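Long-range contacts in actin-binding protein, cofilin/tropomyosin family protein, putative (Entamoeba histolytica, PDB 4LIZ), which binds actin filaments and stabilises them, and may thereby contribute to phagocytosis and pseudopod formation: residues 23-28 against 64-69; 58-63 against 95-100; 85-90 against 117-122. All blocks are in the same frame, centred on the assembly; numbering follows the deposited sequence.

Contact 1 of 3, residues 23-28 against 64-69. With NA (sodium ion), chain C.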
loop_
_atom_site.group_PDB
_atom_site.type_symbol
_atom_site.label_atom_id
_atom_site.label_comp_id
_atom_site.label_asym_id
_atom_site.label_seq_id
_atom_site.Cartn_x
_atom_site.Cartn_y
_atom_site.Cartn_z
ATOM N N GLU A 23 2.248 -16.539 5.229
ATOM C CA GLU A 23 3.505 -16.169 4.609
ATOM C C GLU A 23 3.462 -14.792 3.914
ATOM O O GLU A 23 4.509 -14.314 3.502
ATOM C CB GLU A 23 3.937 -17.242 3.606
ATOM C CG GLU A 23 4.092 -18.652 4.260
ATOM C CD GLU A 23 5.022 -18.625 5.432
ATOM O OE1 GLU A 23 6.203 -18.305 5.236
ATOM O OE2 GLU A 23 4.584 -18.892 6.603
ATOM N N VAL A 24 2.251 -14.281 3.733
ATOM C CA VAL A 24 2.156 -12.981 3.057
ATOM C C VAL A 24 1.267 -12.093 3.897
ATOM O O VAL A 24 0.080 -12.285 4.050
ATOM C CB VAL A 24 1.584 -13.076 1.634
ATOM C CG1 VAL A 24 1.421 -11.713 0.988
ATOM C CG2 VAL A 24 2.429 -14.004 0.729
ATOM N N GLU A 25 1.853 -11.003 4.410
ATOM C CA GLU A 25 1.195 -10.013 5.277
ATOM C C GLU A 25 1.327 -8.597 4.638
ATOM O O GLU A 25 0.624 -7.699 5.091
ATOM C CB GLU A 25 1.816 -10.039 6.651
ATOM C CG GLU A 25 1.583 -11.408 7.330
ATOM C CD GLU A 25 2.308 -11.452 8.636
ATOM O OE1 GLU A 25 3.402 -10.924 8.829
ATOM O OE2 GLU A 25 1.750 -12.179 9.547
ATOM N N PHE A 26 2.229 -8.370 3.734
ATOM C CA PHE A 26 2.375 -7.103 3.011
ATOM C C PHE A 26 2.803 -7.301 1.612
ATOM O O PHE A 26 3.442 -8.322 1.261
ATOM C CB PHE A 26 3.456 -6.206 3.745
ATOM C CG PHE A 26 4.883 -6.482 3.386
ATOM C CD1 PHE A 26 5.545 -7.466 4.056
ATOM C CD2 PHE A 26 5.529 -5.838 2.386
ATOM C CE1 PHE A 26 6.852 -7.787 3.708
ATOM C CE2 PHE A 26 6.811 -6.115 2.022
ATOM C CZ PHE A 26 7.449 -7.178 2.666
ATOM N N VAL A 27 2.537 -6.324 0.745
ATOM C CA VAL A 27 3.051 -6.226 -0.570
ATOM C C VAL A 27 3.369 -4.812 -0.951
ATOM O O VAL A 27 2.633 -3.904 -0.471
ATOM C CB VAL A 27 2.161 -6.902 -1.632
ATOM C CG1 VAL A 27 0.749 -6.272 -1.617
ATOM C CG2 VAL A 27 2.718 -6.900 -3.034
ATOM N N VAL A 28 4.450 -4.617 -1.676
ATOM C CA VAL A 28 4.815 -3.317 -2.276
ATOM C C VAL A 28 4.873 -3.486 -3.746
ATOM O O VAL A 28 5.558 -4.424 -4.222
ATOM C CB VAL A 28 6.121 -2.779 -1.674
ATOM C CG1 VAL A 28 6.496 -1.445 -2.338
ATOM C CG2 VAL A 28 6.057 -2.634 -0.189
ATOM N N TYR A 64 0.349 -2.292 0.511
ATOM C CA TYR A 64 -0.804 -2.816 1.146
ATOM C C TYR A 64 -0.418 -3.834 2.207
ATOM O O TYR A 64 0.339 -4.740 1.877
ATOM C CB TYR A 64 -1.725 -3.471 0.069
ATOM C CG TYR A 64 -3.040 -3.986 0.596
ATOM C CD1 TYR A 64 -4.022 -3.163 1.074
ATOM C CD2 TYR A 64 -3.310 -5.350 0.511
ATOM C CE1 TYR A 64 -5.261 -3.637 1.473
ATOM C CE2 TYR A 64 -4.574 -5.865 0.898
ATOM C CZ TYR A 64 -5.524 -4.993 1.377
ATOM O OH TYR A 64 -6.846 -5.434 1.695
ATOM N N TYR A 65 -0.847 -3.673 3.440
ATOM C CA TYR A 65 -0.493 -4.597 4.500
ATOM C C TYR A 65 -1.608 -4.771 5.534
ATOM O O TYR A 65 -2.467 -3.969 5.655
ATOM C CB TYR A 65 0.839 -4.205 5.191
ATOM C CG TYR A 65 0.832 -2.962 6.048
ATOM C CD1 TYR A 65 0.624 -3.025 7.387
ATOM C CD2 TYR A 65 1.045 -1.735 5.484
ATOM C CE1 TYR A 65 0.619 -1.892 8.156
ATOM C CE2 TYR A 65 1.066 -0.597 6.249
ATOM C CZ TYR A 65 0.840 -0.694 7.581
ATOM O OH TYR A 65 0.818 0.398 8.373
ATOM N N ARG A 66 -1.494 -5.869 6.264
ATOM C CA ARG A 66 -2.419 -6.198 7.315
ATOM C C ARG A 66 -1.786 -5.913 8.652
ATOM O O ARG A 66 -0.613 -6.009 8.815
ATOM C CB ARG A 66 -2.897 -7.644 7.274
ATOM C CG ARG A 66 -1.842 -8.664 7.528
ATOM C CD ARG A 66 -2.386 -10.051 7.277
ATOM N NE ARG A 66 -3.280 -10.524 8.301
ATOM C CZ ARG A 66 -4.401 -11.201 8.091
ATOM N NH1 ARG A 66 -4.829 -11.456 6.881
ATOM N NH2 ARG A 66 -5.081 -11.618 9.130
ATOM N N THR A 67 -2.634 -5.504 9.578
ATOM C CA THR A 67 -2.245 -5.183 10.929
ATOM C C THR A 67 -3.400 -5.522 11.891
ATOM O O THR A 67 -4.386 -5.916 11.481
ATOM C CB THR A 67 -1.731 -3.728 11.054
ATOM O OG1 THR A 67 -1.105 -3.535 12.315
ATOM C CG2 THR A 67 -2.817 -2.766 10.919
ATOM N N ILE A 68 -3.164 -5.452 13.179
ATOM C CA ILE A 68 -4.207 -5.752 14.183
ATOM C C ILE A 68 -4.567 -4.499 14.976
ATOM O O ILE A 68 -3.682 -3.680 15.286
ATOM C CB ILE A 68 -3.692 -6.867 15.087
ATOM C CG1 ILE A 68 -3.391 -8.104 14.246
ATOM C CG2 ILE A 68 -4.755 -7.242 16.122
ATOM C CD1 ILE A 68 -2.582 -9.191 14.956
ATOM N N SER A 69 -5.846 -4.303 15.239
ATOM C CA SER A 69 -6.254 -3.178 16.100
ATOM C C SER A 69 -7.246 -3.686 17.150
ATOM O O SER A 69 -8.202 -4.388 16.824
ATOM C CB SER A 69 -6.956 -2.067 15.323
ATOM O OG SER A 69 -7.033 -0.836 16.076
HETATM NA NA NA C . -2.041 -13.379 4.429
HETATM O O HOH W 1 -2.207 -13.327 6.789
#

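Contact 2 of 3, residues 58-63 against 95-100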
loop_
_atom_site.group_PDB
_atom_site.type_symbol
_atom_site.label_atom_id
_atom_site.label_comp_id
_atom_site.label_asym_id
_atom_site.label_seq_id
_atom_site.Cartn_x
_atom_site.Cartn_y
_atom_site.Cartn_z
ATOM N N ASP A 58 13.228 7.652 -5.170
ATOM C CA ASP A 58 13.051 8.021 -6.566
ATOM C C ASP A 58 11.947 7.349 -7.334
ATOM O O ASP A 58 11.919 7.348 -8.565
ATOM C CB ASP A 58 14.372 7.916 -7.317
ATOM C CG ASP A 58 14.820 6.509 -7.483
ATOM O OD1 ASP A 58 14.304 5.633 -6.762
ATOM O OD2 ASP A 58 15.653 6.257 -8.367
ATOM N N ALA A 59 10.975 6.735 -6.567
ATOM C CA ALA A 59 9.992 5.913 -7.181
ATOM C C ALA A 59 8.547 6.309 -6.841
ATOM O O ALA A 59 8.300 6.836 -5.773
ATOM C CB ALA A 59 10.223 4.424 -6.764
ATOM N N LEU A 60 7.681 5.891 -7.730
ATOM C CA LEU A 60 6.203 5.873 -7.497
ATOM C C LEU A 60 5.846 4.407 -7.133
ATOM O O LEU A 60 6.104 3.515 -7.937
ATOM C CB LEU A 60 5.498 6.306 -8.800
ATOM C CG LEU A 60 4.061 6.725 -8.567
ATOM C CD1 LEU A 60 3.312 7.145 -9.870
ATOM C CD2 LEU A 60 3.246 5.605 -8.142
ATOM N N GLN A 61 5.265 4.204 -5.982
ATOM C CA GLN A 61 4.956 2.840 -5.493
ATOM C C GLN A 61 3.620 2.799 -4.798
ATOM O O GLN A 61 3.043 3.869 -4.471
ATOM C CB GLN A 61 6.077 2.329 -4.602
ATOM C CG GLN A 61 7.431 2.099 -5.280
ATOM C CD GLN A 61 8.550 1.981 -4.310
ATOM O OE1 GLN A 61 8.950 2.919 -3.671
ATOM N NE2 GLN A 61 8.961 0.734 -4.076
ATOM N N PHE A 62 3.071 1.620 -4.538
ATOM C CA PHE A 62 1.934 1.403 -3.724
ATOM C C PHE A 62 2.180 0.342 -2.702
ATOM O O PHE A 62 3.019 -0.529 -3.013
ATOM C CB PHE A 62 0.693 1.013 -4.546
ATOM C CG PHE A 62 0.301 2.061 -5.590
ATOM C CD1 PHE A 62 0.750 1.994 -6.880
ATOM C CD2 PHE A 62 -0.570 3.050 -5.208
ATOM C CE1 PHE A 62 0.447 3.020 -7.830
ATOM C CE2 PHE A 62 -0.940 3.982 -6.155
ATOM C CZ PHE A 62 -0.450 3.954 -7.390
ATOM N N ALA A 63 1.566 0.309 -1.597
ATOM C CA ALA A 63 1.747 -0.714 -0.640
ATOM C C ALA A 63 0.465 -1.064 -0.001
ATOM O O ALA A 63 -0.493 -0.268 0.158
ATOM C CB ALA A 63 2.828 -0.374 0.405
ATOM N N ARG A 95 4.770 11.595 -11.776
ATOM C CA ARG A 95 4.028 12.153 -10.659
ATOM C C ARG A 95 2.539 12.458 -10.985
ATOM O O ARG A 95 1.682 12.194 -10.191
ATOM C CB ARG A 95 4.722 13.452 -10.162
ATOM C CG ARG A 95 6.184 13.380 -9.708
ATOM C CD ARG A 95 6.651 14.767 -9.121
ATOM N NE ARG A 95 7.960 14.635 -8.589
ATOM C CZ ARG A 95 8.161 14.186 -7.347
ATOM N NH1 ARG A 95 7.162 13.996 -6.589
ATOM N NH2 ARG A 95 9.382 14.123 -6.872
ATOM N N ALA A 96 2.391 12.979 -12.184
ATOM C CA ALA A 96 1.017 13.398 -12.593
ATOM C C ALA A 96 0.082 12.273 -12.765
ATOM O O ALA A 96 -1.141 12.535 -12.681
ATOM C CB ALA A 96 1.048 14.326 -13.776
ATOM N N VAL A 97 0.558 11.080 -13.085
ATOM C CA VAL A 97 -0.340 9.915 -13.279
ATOM C C VAL A 97 -0.805 9.332 -11.975
ATOM O O VAL A 97 -1.704 8.487 -11.944
ATOM C CB VAL A 97 0.268 8.859 -14.210
ATOM C CG1 VAL A 97 1.163 7.890 -13.430
ATOM C CG2 VAL A 97 -0.808 8.176 -14.986
HETATM N N MSE A 98 -0.245 9.721 -10.850
HETATM C CA MSE A 98 -0.518 9.135 -9.586
HETATM C C MSE A 98 -1.976 9.019 -9.259
HETATM O O MSE A 98 -2.527 7.968 -8.881
HETATM C CB MSE A 98 0.254 9.737 -8.434
HETATM C CG MSE A 98 -0.192 9.309 -7.074
HETATM SE SE MSE A 98 0.043 7.375 -6.845
HETATM C CE MSE A 98 1.678 7.322 -5.793
ATOM N N SER A 99 -2.761 10.114 -9.386
ATOM C CA SER A 99 -4.077 9.975 -8.907
ATOM C C SER A 99 -4.920 9.038 -9.788
ATOM O O SER A 99 -5.758 8.291 -9.235
ATOM C CB SER A 99 -4.848 11.369 -8.823
ATOM O OG SER A 99 -4.288 12.185 -7.792
ATOM N N ILE A 100 -4.832 9.130 -11.100
ATOM C CA ILE A 100 -5.652 8.285 -11.998
ATOM C C ILE A 100 -5.184 6.791 -11.780
ATOM O O ILE A 100 -6.048 5.894 -11.700
ATOM C CB ILE A 100 -5.625 8.718 -13.446
ATOM C CG1 ILE A 100 -6.718 8.069 -14.218
ATOM C CG2 ILE A 100 -4.305 8.636 -14.079
ATOM C CD1 ILE A 100 -6.953 8.651 -15.569
#

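Contact 3 of 3, residues 85-90 against 117-122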
loop_
_atom_site.group_PDB
_atom_site.type_symbol
_atom_site.label_atom_id
_atom_site.label_comp_id
_atom_site.label_asym_id
_atom_site.label_seq_id
_atom_site.Cartn_x
_atom_site.Cartn_y
_atom_site.Cartn_z
ATOM N N ALA A 85 4.921 8.595 -3.506
ATOM C CA ALA A 85 5.546 9.355 -4.544
ATOM C C ALA A 85 6.779 9.970 -3.941
ATOM O O ALA A 85 6.691 11.004 -3.268
ATOM C CB ALA A 85 4.619 10.495 -5.076
ATOM N N GLY A 86 7.919 9.329 -4.139
ATOM C CA GLY A 86 9.169 9.757 -3.528
ATOM C C GLY A 86 9.564 11.165 -4.022
ATOM O O GLY A 86 9.269 11.494 -5.190
ATOM N N GLU A 87 10.290 11.818 -3.127
ATOM C CA GLU A 87 10.657 13.229 -3.445
ATOM C C GLU A 87 11.723 13.294 -4.492
ATOM O O GLU A 87 11.929 14.400 -5.079
ATOM C CB GLU A 87 11.037 13.979 -2.190
ATOM C CG GLU A 87 9.726 14.216 -1.432
ATOM C CD GLU A 87 9.897 14.791 -0.017
ATOM O OE1 GLU A 87 11.047 14.998 0.453
ATOM O OE2 GLU A 87 8.841 15.010 0.659
ATOM N N GLY A 88 12.381 12.215 -4.843
ATOM C CA GLY A 88 13.413 12.051 -5.874
ATOM C C GLY A 88 12.936 11.661 -7.233
ATOM O O GLY A 88 13.685 11.442 -8.112
ATOM N N ILE A 89 11.597 11.485 -7.442
ATOM C CA ILE A 89 11.113 11.105 -8.749
ATOM C C ILE A 89 11.571 12.179 -9.786
ATOM O O ILE A 89 11.389 13.399 -9.539
ATOM C CB ILE A 89 9.556 11.023 -8.731
ATOM C CG1 ILE A 89 9.054 9.746 -8.008
ATOM C CG2 ILE A 89 9.064 10.955 -10.148
ATOM C CD1 ILE A 89 7.575 9.786 -7.739
ATOM N N LYS A 90 12.143 11.685 -10.835
ATOM C CA LYS A 90 12.779 12.582 -11.832
ATOM C C LYS A 90 11.771 13.092 -12.815
ATOM O O LYS A 90 11.920 14.221 -13.258
ATOM C CB LYS A 90 13.923 11.825 -12.571
ATOM C CG LYS A 90 15.141 11.465 -11.693
ATOM C CD LYS A 90 15.602 12.540 -10.695
ATOM C CE LYS A 90 16.717 12.027 -9.712
ATOM N NZ LYS A 90 16.361 11.307 -8.388
ATOM N N HIS A 117 -1.340 8.820 1.684
ATOM C CA HIS A 117 -0.459 9.187 0.682
ATOM C C HIS A 117 0.854 9.725 1.322
ATOM O O HIS A 117 0.790 10.658 2.196
ATOM C CB HIS A 117 -1.007 10.314 -0.261
ATOM C CG HIS A 117 -0.091 10.682 -1.357
ATOM N ND1 HIS A 117 0.322 9.828 -2.356
ATOM C CD2 HIS A 117 0.622 11.814 -1.566
ATOM C CE1 HIS A 117 1.171 10.401 -3.148
ATOM N NE2 HIS A 117 1.371 11.626 -2.677
ATOM N N ALA A 118 1.992 9.261 0.903
ATOM C CA ALA A 118 3.248 9.630 1.535
ATOM C C ALA A 118 4.255 9.973 0.466
ATOM O O ALA A 118 4.312 9.447 -0.640
ATOM C CB ALA A 118 3.787 8.421 2.353
ATOM N N THR A 119 5.110 10.935 0.820
ATOM C CA THR A 119 6.202 11.354 -0.019
ATOM C C THR A 119 7.562 11.226 0.704
ATOM O O THR A 119 8.556 11.295 0.093
ATOM C CB THR A 119 6.025 12.811 -0.552
ATOM O OG1 THR A 119 6.114 13.720 0.533
ATOM C CG2 THR A 119 4.672 12.959 -1.284
ATOM N N SER A 120 7.497 10.997 1.994
ATOM C CA SER A 120 8.651 10.823 2.830
ATOM C C SER A 120 8.348 9.734 3.867
ATOM O O SER A 120 7.244 9.538 4.223
ATOM C CB SER A 120 8.936 12.162 3.517
ATOM O OG SER A 120 9.434 12.035 4.758
ATOM N N LEU A 121 9.398 9.064 4.328
ATOM C CA LEU A 121 9.237 8.086 5.373
ATOM C C LEU A 121 8.679 8.674 6.666
ATOM O O LEU A 121 8.071 7.972 7.375
ATOM C CB LEU A 121 10.510 7.251 5.606
ATOM C CG LEU A 121 10.984 6.431 4.419
ATOM C CD1 LEU A 121 12.279 5.728 4.724
ATOM C CD2 LEU A 121 9.962 5.420 3.912
ATOM N N ASP A 122 8.885 9.951 6.914
ATOM C CA ASP A 122 8.309 10.578 8.055
ATOM C C ASP A 122 6.808 10.640 8.010
ATOM O O ASP A 122 6.239 10.947 8.970
ATOM C CB ASP A 122 8.857 12.010 8.229
ATOM C CG ASP A 122 10.385 12.063 8.492
ATOM O OD1 ASP A 122 10.943 11.166 9.107
ATOM O OD2 ASP A 122 11.026 13.051 8.110
HETATM O O HOH W 2 11.152 10.614 -0.486
#

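Contact 1 of 3, residues 23-28 against 64-69
Tyr64 O is approached by two donors from the neighbouring strand: Val27 N gives it a hydrogen bond of 2.9 Å, and Phe26 CA leans in at 3.3 Å as a CA-H...O contact. Glu25 O is met in the same way, accepting Arg66 N at 3.0 Å with Tyr65 CA beside it, while Tyr64 N returns a bond to Val27 O. Phe26 and Tyr65 form the non-hydrogen-bonded pair, their CB atoms 3.6 Å apart, beyond which the rings part, Phe26 touching Glu50 and Val51 of helix 48-54 and Tyr65 touching Leu48 and Val80. On the other face, Val27 CG1 lies 4.1 Å from Tyr64 CB. Tyr64 CG is anti to the backbone N (chi1 -176°); the side chain touches Val13, Val16 and Ile17 of helix 10-17, and its OH bonds to Asn111 O. Glu25 and Arg66 meet through their aliphatic parts, CB to CG at 4.0 Å. Their charged ends have separate partners: the carboxylate takes Gly46 N, whereas the guanidinium forms a salt bridge with Asp19 and bonds to Val16 O. Sodium lies close by, held by Val24 O at 2.4 Å, a water, and the carbonyls of Glu15, Asp18 and Asn21. Glu25 and Phe26 together face Gly44 in a classic beta bulge, at the start of an inner strand of the ADF-homology fold's mixed sheet.

Contact 2 of 3, residues 58-63 against 95-100
The Phe62 ring meets Met98, a selenomethionine, tip to tip: Met98 SE is 3.5 Å from Phe62 CZ and almost as near to CE2. Met98 SE stands 4.4 Å from the centroid of the Phe62 ring and 56° off the ring normal, an oblique Met-aromatic contact. Phe81 and Ser83 of the adjoining strand 76-85, and Leu101, Lys102 and Val105 farther along helix 92-108, also touch the Phe62 side chain. Met98 reaches the strand by a bent chain. CG is anti to the backbone N (chi1 169°), and the later bends bring SE to the ring and CE to Leu60. There CE lies 3.3 Å from Leu60 CD2, closer than usual for two carbons, and 3.7 Å from Leu60 CG, so this end of the side chain is tightly packed. The same methyl also approaches Gln61 O. This is helix-on-sheet packing in the ADF-homology fold: the axes of strand 60-63 and helix 95-100 pass 9.8 Å apart, at 29° between their N-to-C directions, and the contact is apolar packing, mostly between side chains, with no hydrogen bond between the two segments. Leu60 CD1 extends the apolar contact to Val97 CG1, 4.2 Å away, while Leu94, one turn before Met98 on helix 92-108, and Val31 of strand 26-32 also touch Leu60. Gln61 points from the opposite side of the strand, away from the helix. Its amide is occupied there: OE1 accepts Lys56 N, and NE2 gives hydrogen bonds to Asp41 and to Ala54 O.

Contact 3 of 3, residues 85-90 against 117-122
Ala85 N bonds to Ala118 O at 3.1 Å and 163°, joining the end of strand 76-85 to strand 114-118, and Ala85 CB lies 4.0 Å from CE1 of the His117 imidazole, whose ND1 bonds to Ser83 OG. Ala85 O sits against Thr119, 3.3 Å from its CA and close to its CB and CG2. Gly86 then passes Thr119 O, its CA 4.0 Å away, and opens a type I beta turn that Ile89 N closes onto Gly86 O. Within the turn, Glu87 N donates to a water, which in turn donates to Thr119 O at 2.7 Å. The Glu87 side chain, extended beyond CG, crosses that of Thr119 at about a right angle and brings OE2 to 3.0 Å from OG1 of Thr119. Lys90 folds back, its NZ bonding to Gly88 O. On the opposing segment, Ser120 OG accepts Asp122 N in an ST turn. The turn that opens at Gly86 thus sits between the end of strand 76-85 and helix 92-108, whose Leu94 touches Ile89, while His117 on edge strand 114-118 rests on Met98 and Lys102 of that helix.

All three contacts reach the same five-stranded mixed sheet, contact 1 within it, contact 2 from helix 92-108 and contact 3 from the loop after strand 76-85. Contacts 1 and 2 share strand 60-69 but lie on opposite sides of the chain's centre, their centres about 20 Å apart; they still touch where Val28 meets Gln61, Phe62 and Ala63. Contacts 2 and 3 are close neighbours, about 9 Å between centres, and Ala59 O and Gly86 N probably bond between them. Along the chain, contact 2 alternates with each of the others, whereas contact 1 closes before contact 3 opens. Strand pairing, helix packing and the turn held to outermost strand 114-118 therefore interlock within one compact actin-binding domain.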